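Local coordinates for signal recognition particle 54 kDa protein (Aeropyrum pernix, PDB 7EPK), which is a multidomain protein subunit of the archaeal signal recognition particle, joining a P-loop nucleotide-binding-fold domain to a helical signal-peptide-binding domain, at residues I358-A362 / L420-M424. Sequence-based numbering, arbitrary orientation.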
loop_
_atom_site.group_PDB
_atom_site.type_symbol
_atom_site.label_atom_id
_atom_site.label_comp_id
_atom_site.label_asym_id
_atom_site.label_seq_id
_atom_site.Cartn_x
_atom_site.Cartn_y
_atom_site.Cartn_z
ATOM N N ILE A 358 -16.182 -32.834 -23.716
ATOM C CA ILE A 358 -15.611 -34.134 -24.189
ATOM C C ILE A 358 -15.328 -35.024 -22.967
ATOM O O ILE A 358 -15.855 -36.162 -22.926
ATOM C CB ILE A 358 -14.356 -33.912 -25.063
ATOM C CG1 ILE A 358 -14.722 -33.438 -26.473
ATOM C CG2 ILE A 358 -13.500 -35.174 -25.119
ATOM C CD1 ILE A 358 -14.898 -31.953 -26.618
ATOM N N ASP A 359 -14.523 -34.534 -22.017
ATOM C CA ASP A 359 -14.224 -35.208 -20.719
ATOM C C ASP A 359 -14.653 -34.294 -19.559
ATOM O O ASP A 359 -13.904 -33.349 -19.232
ATOM C CB ASP A 359 -12.745 -35.590 -20.608
ATOM C CG ASP A 359 -12.362 -36.270 -19.301
ATOM O OD1 ASP A 359 -13.230 -36.936 -18.705
ATOM O OD2 ASP A 359 -11.190 -36.134 -18.887
ATOM N N GLU A 360 -15.813 -34.581 -18.960
ATOM C CA GLU A 360 -16.392 -33.852 -17.797
ATOM C C GLU A 360 -15.387 -33.862 -16.633
ATOM O O GLU A 360 -15.301 -32.836 -15.929
ATOM C CB GLU A 360 -17.745 -34.485 -17.447
ATOM C CG GLU A 360 -18.145 -34.375 -15.983
ATOM C CD GLU A 360 -18.394 -35.697 -15.268
ATOM O OE1 GLU A 360 -19.103 -35.683 -14.248
ATOM O OE2 GLU A 360 -17.866 -36.734 -15.715
ATOM N N GLY A 361 -14.643 -34.964 -16.465
ATOM C CA GLY A 361 -13.713 -35.198 -15.341
ATOM C C GLY A 361 -12.316 -34.652 -15.596
ATOM O O GLY A 361 -11.399 -35.057 -14.859
ATOM N N ALA A 362 -12.162 -33.769 -16.592
ATOM C CA ALA A 362 -10.916 -33.028 -16.907
ATOM C C ALA A 362 -10.853 -31.739 -16.075
ATOM O O ALA A 362 -9.766 -31.449 -15.546
ATOM C CB ALA A 362 -10.833 -32.725 -18.384
ATOM N N LEU A 420 -6.060 -37.366 -21.634
ATOM C CA LEU A 420 -6.355 -36.080 -22.316
ATOM C C LEU A 420 -5.800 -36.175 -23.732
ATOM O O LEU A 420 -6.572 -35.940 -24.671
ATOM C CB LEU A 420 -5.748 -34.895 -21.555
ATOM C CG LEU A 420 -6.689 -34.164 -20.593
ATOM C CD1 LEU A 420 -7.755 -33.388 -21.359
ATOM C CD2 LEU A 420 -7.342 -35.125 -19.599
ATOM N N LYS A 421 -4.533 -36.579 -23.864
ATOM C CA LYS A 421 -3.765 -36.548 -25.143
ATOM C C LYS A 421 -4.423 -37.422 -26.221
ATOM O O LYS A 421 -4.387 -37.011 -27.410
ATOM C CB LYS A 421 -2.325 -37.014 -24.943
ATOM C CG LYS A 421 -1.511 -36.953 -26.218
ATOM C CD LYS A 421 -0.160 -36.369 -26.010
ATOM C CE LYS A 421 0.717 -37.242 -25.144
ATOM N NZ LYS A 421 2.143 -36.928 -25.386
ATOM N N THR A 422 -4.958 -38.584 -25.821
ATOM C CA THR A 422 -5.702 -39.540 -26.689
ATOM C C THR A 422 -6.901 -38.819 -27.311
ATOM O O THR A 422 -6.933 -38.708 -28.540
ATOM C CB THR A 422 -6.178 -40.782 -25.919
ATOM O OG1 THR A 422 -5.104 -41.408 -25.210
ATOM C CG2 THR A 422 -6.802 -41.807 -26.840
ATOM N N MET A 423 -7.821 -38.328 -26.478
ATOM C CA MET A 423 -9.142 -37.776 -26.894
ATOM C C MET A 423 -8.981 -36.792 -28.063
ATOM O O MET A 423 -9.773 -36.888 -29.032
ATOM C CB MET A 423 -9.830 -37.056 -25.729
ATOM C CG MET A 423 -10.146 -37.959 -24.561
ATOM S SD MET A 423 -10.774 -37.011 -23.175
ATOM C CE MET A 423 -10.328 -38.088 -21.813
ATOM N N MET A 424 -7.997 -35.888 -27.984
ATOM C CA MET A 424 -7.837 -34.742 -28.923
ATOM C C MET A 424 -7.170 -35.213 -30.227
ATOM O O MET A 424 -6.785 -34.345 -31.033
ATOM C CB MET A 424 -7.027 -33.613 -28.272
ATOM C CG MET A 424 -7.866 -32.672 -27.400
ATOM S SD MET A 424 -8.752 -33.465 -26.011
ATOM C CE MET A 424 -10.425 -33.473 -26.651
#
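The contact between 358-362 and 420-424 rests on apolar packing: the two segments bury 214 Å² in total and share neither a hydrogen bond nor a salt bridge. M423, the last helical residue, and M424, the first beyond it, supply the methionine side of the contact. I358 CG2 lies 3.8 Å from M423 SD and also 3.8 Å from M424 CE, so one methyl group meets the sulfur of M423 and the terminal methyl of M424. M423 aims its CA-to-CB bond at the loop, with chi2 (174°) and chi3 (-155°) in the t well, an extended shape that brings its SD to 3.5 Å from D359 CB. A looser hydrophobic touch, A362 CB to L420 CD1 at 4.3 Å, continues the packing about one turn back along the helix from M423.

The carboxylate of D359 forms no polar bond to the helix. Its OD2 merely abuts L420 CD2 at 4.0 Å, while OD1 accepts a weak hydrogen bond from G361 N (3.3 Å, 138°). With A362 N donating to D359 O at 3.2 Å, D359-A362 forms a type I beta-turn, and the CA-to-CB bonds of D359 and A362 both point toward the helix.

A362 O also hydrogen-bonds with the hydroxyl of Y416, and V319 of helix 293-320 touches L420 and M424. The arrangement joins the loop between helices 350-356 and 367-379 to the last modelled helix, 409-423, a loop-on-helix packing within the all-helical signal-peptide-binding (M) domain of SRP54, remote from the GDP pocket.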